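Local coordinates for protein 4-hydroxy-tetrahydrodipicolinate synthase (Thermotoga maritima, PDB 1O5K) that probably catalyses the condensation of pyruvate with aspartate semialdehyde to 4-hydroxy-tetrahydrodipicolinate, a step of lysine biosynthesis, through a Schiff-base intermediate, at residues E36-V39 / R40-L43; P60-E64 / D65-K69; V71-T74 / L75-D79; T93-T96 / L97-K101; N223-P226 / K227-V230. All coordinates share one frame; numbering follows the deposited sequence.

Interaction 1. Residues E36-V39 / R40-L43; sequences ERLV and RYQL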
# COMPACT_ATOMS: atom_id res chain seq x y z
N GLU A 36 -27.87 -29.63 2.67
CA GLU A 36 -28.62 -29.97 3.88
C GLU A 36 -27.75 -30.66 4.96
O GLU A 36 -27.89 -30.35 6.16
CB GLU A 36 -29.87 -30.77 3.54
CG GLU A 36 -30.54 -31.37 4.76
CD GLU A 36 -31.94 -31.87 4.50
OE1 GLU A 36 -32.50 -32.44 5.46
OE2 GLU A 36 -32.48 -31.66 3.39
N ARG A 37 -26.82 -31.52 4.54
CA ARG A 37 -25.82 -32.12 5.45
C ARG A 37 -24.96 -31.07 6.14
O ARG A 37 -24.62 -31.20 7.33
CB ARG A 37 -24.87 -33.08 4.71
CG ARG A 37 -25.43 -34.41 4.33
CD ARG A 37 -24.33 -35.49 3.98
NE ARG A 37 -23.51 -35.17 2.80
CZ ARG A 37 -23.76 -35.59 1.55
NH1 ARG A 37 -24.82 -36.36 1.29
NH2 ARG A 37 -22.95 -35.24 0.55
N LEU A 38 -24.57 -30.06 5.38
CA LEU A 38 -23.76 -28.98 5.89
C LEU A 38 -24.55 -28.12 6.88
O LEU A 38 -24.02 -27.76 7.93
CB LEU A 38 -23.18 -28.14 4.74
CG LEU A 38 -22.15 -27.12 5.16
CD1 LEU A 38 -21.02 -27.80 5.98
CD2 LEU A 38 -21.57 -26.33 3.96
N VAL A 39 -25.81 -27.80 6.55
CA VAL A 39 -26.65 -27.01 7.46
C VAL A 39 -26.80 -27.79 8.77
O VAL A 39 -26.61 -27.23 9.82
CB VAL A 39 -28.01 -26.69 6.85
CG1 VAL A 39 -28.97 -26.04 7.88
CG2 VAL A 39 -27.82 -25.79 5.61
N ARG A 40 -27.07 -29.09 8.70
CA ARG A 40 -27.23 -29.88 9.92
C ARG A 40 -25.95 -29.88 10.80
O ARG A 40 -26.02 -29.74 12.03
CB ARG A 40 -27.70 -31.30 9.60
CG ARG A 40 -29.11 -31.31 9.01
CD ARG A 40 -29.68 -32.73 8.74
NE ARG A 40 -30.96 -32.56 8.04
CZ ARG A 40 -32.09 -32.14 8.63
NH1 ARG A 40 -32.14 -31.89 9.94
NH2 ARG A 40 -33.20 -31.98 7.90
N TYR A 41 -24.79 -29.95 10.17
CA TYR A 41 -23.50 -29.80 10.87
C TYR A 41 -23.34 -28.47 11.59
O TYR A 41 -22.81 -28.43 12.68
CB TYR A 41 -22.39 -30.00 9.82
CG TYR A 41 -20.94 -29.96 10.27
CD1 TYR A 41 -20.45 -30.83 11.24
CD2 TYR A 41 -20.02 -29.12 9.62
CE1 TYR A 41 -19.12 -30.82 11.59
CE2 TYR A 41 -18.67 -29.12 9.98
CZ TYR A 41 -18.21 -29.97 10.94
OH TYR A 41 -16.85 -29.97 11.25
N GLN A 42 -23.77 -27.37 10.95
CA GLN A 42 -23.74 -26.07 11.60
C GLN A 42 -24.67 -26.05 12.83
O GLN A 42 -24.28 -25.59 13.91
CB GLN A 42 -24.17 -24.99 10.60
CG GLN A 42 -23.22 -24.93 9.41
CD GLN A 42 -21.79 -24.59 9.82
OE1 GLN A 42 -21.55 -23.64 10.57
NE2 GLN A 42 -20.85 -25.36 9.34
N LEU A 43 -25.89 -26.52 12.64
CA LEU A 43 -26.93 -26.47 13.66
C LEU A 43 -26.51 -27.28 14.86
O LEU A 43 -26.68 -26.85 16.00
CB LEU A 43 -28.25 -27.01 13.13
CG LEU A 43 -29.01 -26.03 12.22
CD1 LEU A 43 -30.13 -26.77 11.49
CD2 LEU A 43 -29.54 -24.81 12.99

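Interaction 2. Residues P60-E64 / D65-K69; sequences PTVNE and DEREK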
# COMPACT_ATOMS: atom_id res chain seq x y z
N PRO A 60 -22.29 -14.28 -6.92
CA PRO A 60 -22.21 -13.77 -8.28
C PRO A 60 -22.68 -14.75 -9.35
O PRO A 60 -23.15 -14.31 -10.40
CB PRO A 60 -20.71 -13.45 -8.46
CG PRO A 60 -20.28 -13.17 -7.13
CD PRO A 60 -20.97 -14.22 -6.27
N THR A 61 -22.59 -16.05 -9.08
CA THR A 61 -22.88 -17.05 -10.08
C THR A 61 -24.12 -17.93 -9.83
O THR A 61 -24.38 -18.89 -10.59
CB THR A 61 -21.67 -17.96 -10.30
OG1 THR A 61 -21.31 -18.56 -9.08
CG2 THR A 61 -20.46 -17.17 -10.76
N VAL A 62 -24.90 -17.58 -8.82
CA VAL A 62 -26.15 -18.30 -8.53
C VAL A 62 -27.30 -17.47 -9.06
O VAL A 62 -27.45 -16.31 -8.70
CB VAL A 62 -26.28 -18.51 -7.04
CG1 VAL A 62 -27.60 -19.17 -6.70
CG2 VAL A 62 -25.11 -19.41 -6.55
N ASN A 63 -28.12 -18.08 -9.90
CA ASN A 63 -29.15 -17.36 -10.64
C ASN A 63 -30.39 -17.16 -9.78
O ASN A 63 -30.50 -17.71 -8.68
CB ASN A 63 -29.39 -18.02 -12.00
CG ASN A 63 -30.29 -19.24 -11.94
OD1 ASN A 63 -31.17 -19.35 -11.08
ND2 ASN A 63 -30.09 -20.16 -12.88
N GLU A 64 -31.33 -16.33 -10.21
CA GLU A 64 -32.44 -15.98 -9.32
C GLU A 64 -33.28 -17.17 -8.89
O GLU A 64 -33.71 -17.24 -7.74
CB GLU A 64 -33.34 -14.91 -9.95
CG GLU A 64 -32.68 -13.54 -10.11
CD GLU A 64 -33.65 -12.38 -9.88
OE1 GLU A 64 -34.84 -12.48 -10.30
OE2 GLU A 64 -33.22 -11.38 -9.26
N ASP A 65 -33.58 -18.08 -9.80
CA ASP A 65 -34.37 -19.25 -9.44
C ASP A 65 -33.63 -20.14 -8.43
O ASP A 65 -34.20 -20.62 -7.47
CB ASP A 65 -34.79 -20.00 -10.69
CG ASP A 65 -35.88 -19.24 -11.50
OD1 ASP A 65 -36.86 -18.76 -10.86
OD2 ASP A 65 -35.82 -19.06 -12.76
N GLU A 66 -32.33 -20.28 -8.61
CA GLU A 66 -31.49 -21.00 -7.65
C GLU A 66 -31.45 -20.37 -6.25
O GLU A 66 -31.45 -21.08 -5.23
CB GLU A 66 -30.06 -21.11 -8.21
CG GLU A 66 -30.00 -22.12 -9.32
CD GLU A 66 -28.69 -22.07 -10.08
OE1 GLU A 66 -28.03 -21.01 -10.08
OE2 GLU A 66 -28.33 -23.12 -10.68
N ARG A 67 -31.40 -19.05 -6.20
CA ARG A 67 -31.40 -18.32 -4.94
C ARG A 67 -32.71 -18.65 -4.20
O ARG A 67 -32.69 -18.92 -2.99
CB ARG A 67 -31.38 -16.83 -5.20
CG ARG A 67 -30.14 -16.31 -5.79
CD ARG A 67 -30.24 -14.80 -6.15
NE ARG A 67 -30.58 -13.96 -5.01
CZ ARG A 67 -29.70 -13.39 -4.17
NH1 ARG A 67 -28.39 -13.54 -4.34
NH2 ARG A 67 -30.13 -12.67 -3.16
N GLU A 68 -33.83 -18.61 -4.92
CA GLU A 68 -35.12 -18.88 -4.27
C GLU A 68 -35.10 -20.27 -3.65
O GLU A 68 -35.47 -20.45 -2.49
CB GLU A 68 -36.28 -18.73 -5.26
CG GLU A 68 -37.55 -19.31 -4.66
CD GLU A 68 -38.80 -18.96 -5.42
OE1 GLU A 68 -39.81 -19.65 -5.15
OE2 GLU A 68 -38.76 -18.02 -6.26
N LYS A 69 -34.60 -21.26 -4.39
CA LYS A 69 -34.58 -22.63 -3.91
C LYS A 69 -33.67 -22.80 -2.70
O LYS A 69 -34.03 -23.48 -1.76
CB LYS A 69 -34.08 -23.57 -5.01
CG LYS A 69 -35.07 -23.77 -6.11
CD LYS A 69 -34.47 -24.64 -7.19
CE LYS A 69 -35.54 -25.08 -8.21
NZ LYS A 69 -35.05 -26.23 -9.03
O HOH W 1 -26.92 -15.03 -6.31

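Interaction 3. Residues V71-T74 / L75-D79; sequences VSRT and LEIVD. With CA (calcium ion), chain C.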
# COMPACT_ATOMS: atom_id res chain seq x y z
N VAL A 71 -32.64 -20.37 -0.60
CA VAL A 71 -33.11 -19.63 0.57
C VAL A 71 -34.25 -20.42 1.22
O VAL A 71 -34.28 -20.61 2.46
CB VAL A 71 -33.54 -18.21 0.19
CG1 VAL A 71 -34.39 -17.54 1.34
CG2 VAL A 71 -32.30 -17.41 -0.18
N SER A 72 -35.22 -20.83 0.41
CA SER A 72 -36.39 -21.54 0.94
C SER A 72 -35.97 -22.82 1.63
O SER A 72 -36.48 -23.15 2.72
CB SER A 72 -37.37 -21.85 -0.19
OG SER A 72 -37.90 -20.61 -0.66
N ARG A 73 -35.03 -23.55 1.02
CA ARG A 73 -34.59 -24.80 1.63
C ARG A 73 -33.86 -24.57 2.97
O ARG A 73 -34.01 -25.34 3.89
CB ARG A 73 -33.72 -25.62 0.69
CG ARG A 73 -33.41 -27.04 1.20
CD ARG A 73 -34.72 -27.84 1.46
NE ARG A 73 -34.54 -29.08 2.22
CZ ARG A 73 -35.52 -29.70 2.91
NH1 ARG A 73 -36.75 -29.21 2.98
NH2 ARG A 73 -35.26 -30.83 3.56
N THR A 74 -33.09 -23.48 3.09
CA THR A 74 -32.39 -23.17 4.33
C THR A 74 -33.41 -22.90 5.43
O THR A 74 -33.35 -23.48 6.53
CB THR A 74 -31.51 -21.95 4.15
OG1 THR A 74 -30.63 -22.16 3.03
CG2 THR A 74 -30.64 -21.77 5.39
N LEU A 75 -34.40 -22.07 5.10
CA LEU A 75 -35.48 -21.79 6.09
C LEU A 75 -36.21 -23.05 6.54
O LEU A 75 -36.54 -23.19 7.72
CB LEU A 75 -36.41 -20.71 5.57
CG LEU A 75 -35.84 -19.32 5.39
CD1 LEU A 75 -36.65 -18.55 4.35
CD2 LEU A 75 -35.78 -18.57 6.75
N GLU A 76 -36.48 -23.95 5.60
CA GLU A 76 -37.11 -25.24 5.89
C GLU A 76 -36.29 -26.12 6.84
O GLU A 76 -36.81 -26.62 7.82
CB GLU A 76 -37.36 -26.02 4.60
CG GLU A 76 -38.49 -25.40 3.79
CD GLU A 76 -38.65 -26.01 2.40
OE1 GLU A 76 -39.57 -25.57 1.67
OE2 GLU A 76 -37.86 -26.91 2.05
N ILE A 77 -35.00 -26.28 6.57
CA ILE A 77 -34.16 -27.10 7.47
C ILE A 77 -33.96 -26.54 8.88
O ILE A 77 -33.99 -27.26 9.86
CB ILE A 77 -32.77 -27.29 6.85
CG1 ILE A 77 -32.88 -28.06 5.56
CG2 ILE A 77 -31.86 -28.06 7.84
CD1 ILE A 77 -31.62 -27.89 4.71
N VAL A 78 -33.79 -25.24 8.98
CA VAL A 78 -33.47 -24.56 10.25
C VAL A 78 -34.65 -24.49 11.20
O VAL A 78 -34.47 -24.33 12.45
CB VAL A 78 -32.89 -23.14 9.95
CG1 VAL A 78 -32.77 -22.27 11.17
CG2 VAL A 78 -31.47 -23.25 9.25
N ASP A 79 -35.86 -24.58 10.67
CA ASP A 79 -37.04 -24.62 11.54
C ASP A 79 -37.09 -23.45 12.55
O ASP A 79 -37.58 -23.62 13.67
CB ASP A 79 -37.09 -25.95 12.35
CG ASP A 79 -37.33 -27.20 11.48
OD1 ASP A 79 -38.07 -27.12 10.49
OD2 ASP A 79 -36.85 -28.33 11.76
CA CA C . -38.74 -27.78 8.40
O HOH W 2 -37.61 -29.57 9.38
O HOH W 3 -40.12 -25.31 8.72
O HOH W 4 -37.95 -29.45 6.97

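Interaction 4. Residues T93-T96 / L97-K101; sequences TEKT and LKLVK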
# COMPACT_ATOMS: atom_id res chain seq x y z
N THR A 93 -28.55 0.43 -6.80
CA THR A 93 -29.45 0.59 -5.66
C THR A 93 -30.84 -0.04 -5.99
O THR A 93 -31.48 -0.71 -5.15
CB THR A 93 -29.55 2.09 -5.32
OG1 THR A 93 -28.21 2.56 -4.99
CG2 THR A 93 -30.44 2.32 -4.06
N GLU A 94 -31.28 0.16 -7.23
CA GLU A 94 -32.58 -0.35 -7.67
C GLU A 94 -32.60 -1.86 -7.64
O GLU A 94 -33.53 -2.48 -7.14
CB GLU A 94 -32.90 0.15 -9.09
CG GLU A 94 -34.28 -0.17 -9.57
CD GLU A 94 -34.58 0.52 -10.91
OE1 GLU A 94 -34.92 -0.19 -11.89
OE2 GLU A 94 -34.45 1.77 -10.96
N LYS A 95 -31.56 -2.45 -8.17
CA LYS A 95 -31.50 -3.92 -8.26
C LYS A 95 -31.31 -4.53 -6.89
O LYS A 95 -31.86 -5.58 -6.62
CB LYS A 95 -30.35 -4.39 -9.15
CG LYS A 95 -30.25 -5.93 -9.29
CD LYS A 95 -31.50 -6.54 -9.89
CE LYS A 95 -31.55 -8.07 -9.68
NZ LYS A 95 -32.70 -8.72 -10.41
N THR A 96 -30.58 -3.84 -6.03
CA THR A 96 -30.41 -4.29 -4.65
C THR A 96 -31.75 -4.36 -3.93
O THR A 96 -32.07 -5.34 -3.28
CB THR A 96 -29.43 -3.37 -3.90
OG1 THR A 96 -28.10 -3.47 -4.45
CG2 THR A 96 -29.27 -3.84 -2.47
N LEU A 97 -32.57 -3.33 -4.07
CA LEU A 97 -33.88 -3.36 -3.46
C LEU A 97 -34.69 -4.55 -3.95
O LEU A 97 -35.35 -5.22 -3.17
CB LEU A 97 -34.60 -2.03 -3.67
CG LEU A 97 -36.01 -2.00 -3.05
CD1 LEU A 97 -35.99 -2.34 -1.54
CD2 LEU A 97 -36.62 -0.68 -3.33
N LYS A 98 -34.65 -4.83 -5.25
CA LYS A 98 -35.36 -5.94 -5.80
C LYS A 98 -34.94 -7.23 -5.12
O LYS A 98 -35.77 -8.05 -4.73
CB LYS A 98 -35.12 -6.03 -7.30
CG LYS A 98 -35.92 -7.12 -8.03
CD LYS A 98 -35.05 -7.79 -9.10
CE LYS A 98 -35.83 -8.74 -9.98
NZ LYS A 98 -36.92 -8.04 -10.71
N LEU A 99 -33.65 -7.43 -4.94
CA LEU A 99 -33.19 -8.64 -4.26
C LEU A 99 -33.58 -8.71 -2.80
O LEU A 99 -33.89 -9.78 -2.25
CB LEU A 99 -31.70 -8.74 -4.35
CG LEU A 99 -31.11 -9.07 -5.73
CD1 LEU A 99 -29.64 -9.25 -5.60
CD2 LEU A 99 -31.70 -10.30 -6.33
N VAL A 100 -33.56 -7.56 -2.16
CA VAL A 100 -33.97 -7.45 -0.75
C VAL A 100 -35.45 -7.82 -0.62
O VAL A 100 -35.83 -8.64 0.21
CB VAL A 100 -33.66 -6.06 -0.22
CG1 VAL A 100 -34.34 -5.80 1.11
CG2 VAL A 100 -32.19 -5.87 -0.12
N LYS A 101 -36.29 -7.26 -1.49
CA LYS A 101 -37.74 -7.57 -1.46
C LYS A 101 -38.04 -9.06 -1.79
O LYS A 101 -38.94 -9.68 -1.19
CB LYS A 101 -38.48 -6.60 -2.37
CG LYS A 101 -38.53 -5.17 -1.84

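Interaction 5. Residues N223-P226 / K227-V230; sequences NVAP and KQMV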
# COMPACT_ATOMS: atom_id res chain seq x y z
N ASN A 223 -17.58 -23.02 8.45
CA ASN A 223 -18.06 -24.08 7.56
C ASN A 223 -17.46 -25.43 7.93
O ASN A 223 -18.12 -26.47 7.85
CB ASN A 223 -17.71 -23.77 6.12
CG ASN A 223 -18.69 -22.82 5.45
OD1 ASN A 223 -19.72 -23.25 4.89
ND2 ASN A 223 -18.35 -21.51 5.44
N VAL A 224 -16.18 -25.43 8.30
CA VAL A 224 -15.48 -26.65 8.62
C VAL A 224 -15.28 -26.88 10.09
O VAL A 224 -15.28 -28.03 10.53
CB VAL A 224 -14.11 -26.78 7.89
CG1 VAL A 224 -14.33 -26.76 6.35
CG2 VAL A 224 -13.16 -25.70 8.29
N ALA A 225 -15.15 -25.79 10.86
CA ALA A 225 -14.90 -25.89 12.28
C ALA A 225 -15.88 -25.05 13.10
O ALA A 225 -15.47 -24.13 13.81
CB ALA A 225 -13.47 -25.41 12.53
N PRO A 226 -17.18 -25.35 13.01
CA PRO A 226 -18.19 -24.56 13.67
C PRO A 226 -18.04 -24.55 15.19
O PRO A 226 -18.15 -23.50 15.80
CB PRO A 226 -19.51 -25.21 13.23
CG PRO A 226 -19.12 -26.61 12.88
CD PRO A 226 -17.78 -26.45 12.23
N LYS A 227 -17.79 -25.70 15.79
CA LYS A 227 -17.71 -25.75 17.26
C LYS A 227 -16.58 -24.91 17.79
O LYS A 227 -16.76 -24.24 18.82
CB LYS A 227 -17.53 -27.19 17.72
CG LYS A 227 -17.34 -27.41 19.22
CD LYS A 227 -17.34 -28.93 19.43
CE LYS A 227 -16.43 -29.39 20.55
NZ LYS A 227 -16.33 -30.88 20.56
N GLN A 228 -15.46 -24.92 17.09
CA GLN A 228 -14.26 -24.16 17.51
C GLN A 228 -14.48 -22.67 17.38
O GLN A 228 -14.14 -21.89 18.31
CB GLN A 228 -13.03 -24.63 16.71
CG GLN A 228 -12.65 -26.06 17.02
CD GLN A 228 -13.60 -27.14 16.48
OE1 GLN A 228 -14.19 -27.02 15.39
NE2 GLN A 228 -13.73 -28.22 17.26
N MET A 229 -15.09 -22.21 16.28
CA MET A 229 -15.42 -20.78 16.19
C MET A 229 -16.45 -20.35 17.22
O MET A 229 -16.37 -19.26 17.81
CB MET A 229 -15.93 -20.42 14.79
CG MET A 229 -14.88 -20.47 13.75
SD MET A 229 -13.50 -19.26 14.03
CE MET A 229 -14.18 -17.69 13.84
N VAL A 230 -17.40 -21.22 17.51
CA VAL A 230 -18.38 -20.93 18.55
C VAL A 230 -17.71 -20.79 19.89
O VAL A 230 -18.04 -19.90 20.65
CB VAL A 230 -19.48 -22.03 18.59
CG1 VAL A 230 -20.34 -21.95 19.83
CG2 VAL A 230 -20.34 -21.90 17.38

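Interaction 1. Residues E36-V39 / R40-L43
The Arg40 guanidinium meets Glu36 OE1 at its edge, the oxygen lying only 4° out of the guanidinium plane. The carboxylate is turned 47° against that plane and is approached on the anti side of OE1, so the two groups are not coplanar. Arg40 NH2 makes the short bond of the salt bridge, 2.6 Å to Glu36 OE1, while Arg40 NE gives the same oxygen a second, weak bond of 3.0 Å. Both side chains run alongside each other in the same direction: the Glu36 chain is extended with CG opposite the backbone N (chi1 169°), which carries the carboxylate along the helix to the arginine one turn on. The other oxygen, OE2, is held by Arg73. With an alanine in place of Glu36, Arg40 would probably lose its carboxylate mate and Arg73 its charged link to helix 32-44.

This is i to i+4 pairing on helix 32-44 of the TIM barrel, where Arg40 N also bonds Glu36 O at 3.0 Å. On another flank, Val39 CG1 lies alongside Leu43 CD1 at 3.9 Å, and Val39 packs on Ile77 and Val78 of helix 64-78. The Tyr41 ring is met obliquely by Leu38, whose CD1 lies 4.0 Å from Tyr41 CD2, and its hydroxyl bonds Val224 O. Gln42 CG touches Leu38 O at 3.3 Å, and the Gln42 amide bonds Thr19 and Ser222.

Interaction 2. Residues P60-E64 / D65-K69
A capping box starts helix 64-78, with Asn63 at the N-cap and Glu66 three residues on, each side chain bonding the other's backbone N-H. Glu66 N donates to Asn63 OD1 at 2.9 Å with an N-H...O angle of 173°, the donor somewhat tilted from the plane of the amide carbonyl. In return Asn63 N donates to Glu66 OE1, also at 2.9 Å and equally straight, meeting that oxygen on its anti side. Asn63 CG stands between its own backbone N and carbonyl carbon (chi1 80°), a rotamer that folds OD1 back over the first turn. The two side chains cross at about a right angle, yet their flat ends are stacked, amide and carboxylate planes being 18° apart, with Asn63 CG 3.4 Å from Glu66 OE1. These reciprocal bonds fix the rotation of both groups, and a salt bridge from Arg282 to Glu66 OE2 also holds the carboxylate.

Before the cap, Val62 CG1 rests on Glu66 CB at 3.5 Å and also touches the Arg67 chain. Arg67 CG passes 3.2 Å from Asn63 O, which accepts the first helical bond, from Arg67 N. The Arg67 chain then bends at chi3: NH1 donates to a water lying in the guanidinium plane at 2.9 Å, the same water donates to Val62 O, and NH2 reaches Gly87 O. The paired side-chain-to-backbone bonds of Asn63 and Glu66 are what define a capping box at a helix N-terminus, here entered from the loop after barrel strand 49-52.

Interaction 3. Residues V71-T74 / L75-D79
The C-terminal turns of helix 64-78, the helix of the beta-alpha-beta unit between barrel strands 49-52 and 84-87, end in a calcium site. Along them, Arg73 and Glu76 form an i to i+3 salt bridge: Arg73 NH1 donates to Glu76 OE2 at 2.7 Å. The carboxylate oxygen sits in the guanidinium plane, at its edge, but the two planes stand 78° apart and the side chains cross nearly at right angles. Arg73 bends at chi2 (58°), turning its guanidinium forward, toward the C-terminal end of the helix, so that Ile77 CG1 lies over one face, 3.7 Å above the plane and offset toward the rim. Its NH2 also reaches across to helix 32-44. On the side facing strand 84-87, Val71 CG1 lies alongside Leu75 CD1 at 3.9 Å, both pointing the same way.

Asp79 leaves the helix with positive phi (53°), which brings its carboxylate round to the metal bound by the last turn. Three waters take part as ligands, one of them at a longer distance. From the protein, calcium is bound by the backbone carbonyl Glu76 O and by Asp79 OD1, each at 2.3 Å, while a calcium-bound water donates to Asp79 OD2 at 2.8 Å.

Interaction 4. Residues T93-T96 / L97-K101
Lys95 lies at a slant across Leu99 on the first turns of helix 93-106, and its aliphatic part carries the packing, CE lying 4.0 Å from Leu99 CD2. It also runs obliquely past Lys98, but the placement of these two lysine ends against each other is doubtful, because they come too close in the model. Lys95 CG starts opposite the backbone N (chi1 -180°), and a bend at chi2 (60°) swings the chain forward along the helix over Leu99. There NZ makes a salt bridge to Glu64 of helix 64-78. Replacing Lys95 by alanine is likely to leave the Glu64 carboxylate without this charged mate and to uncover one flank of Leu99.

On the buried side, Val100 CG2 packs against the carbonyl Thr96 O at 3.2 Å, and Val100 N bonds the same oxygen at 2.9 Å. The Thr96 hydroxyl turns back to Ser92 O and Thr90 N, tying the helix start to the preceding loop. This helix connects strands 84-87 and 110-114 in a beta-alpha-beta unit: Leu99 faces Glu64 and Arg67 of helix 64-78, Thr96 and Leu97 lie against helix 123-134, and Thr93 packs on Leu283 of the second subunit.

Interaction 5. Residues N223-P226 / K227-V230
This is a helix start, formed where the loop after barrel strand 216-219 runs into helix 226-237, with Ala225 at the N-cap and Pro226 in the first turn. The evidence is the backbone pattern: Met229 N donates to Ala225 O at 3.2 Å with an N-H...O angle of 171°, and Val230 N donates to Pro226 O at 2.9 Å. Pro226 has helical backbone angles, and a proline suits this place because its nitrogen, which has no hydrogen, lies in a turn where an N-H would have no preceding helical carbonyl to bond. Alanine offers no side-chain acceptor at the cap, unlike an asparagine or serine.

Side chains add contacts rather than bonds. Gln228 folds back at chi2 (71°), so that its amide oxygen OE1 comes over the methyl group of the N-cap residue, 3.4 Å from Ala225 CB. Met229 CG lies 3.7 Å from Ala225 O, beside the carbonyl that its own N-H bonds. Val230 CG2 approaches Pro226 O at 3.1 Å; this is the branch set anti to the carbonyl carbon and beside the backbone N, which turns it to the preceding turn.

The loop ahead of the cap is tied by Asn223 to the backbone near strand 16-20. The helix start itself meets helix 32-44 through Pro226, which packs on Tyr41 and Gln42, and helix 241-257 through Gln228 and Met229, which both lie against Leu251.

The five contacts follow one another along the chain, all on the helical shell round the parallel barrel. Interactions 2 and 3 share helix 64-78, their centres 15 Å apart, one at its start and the other at its calcium-bound end. That helix is joined to interaction 1 by Glu36 OE2 and Arg73 NH2 (2.9 Å), and to interaction 4 by Glu64 OE2 and Lys95 NZ (2.9 Å), so salt bridges tie three consecutive barrel helices, 32-44, 64-78 and 93-106, side by side. Interaction 5 meets interaction 1 through Tyr41 OH and Val224 O, 2.6 Å apart, linking the last barrel strand's loop to the first barrel helix. Interactions 4 and 5 have centres 32 Å apart.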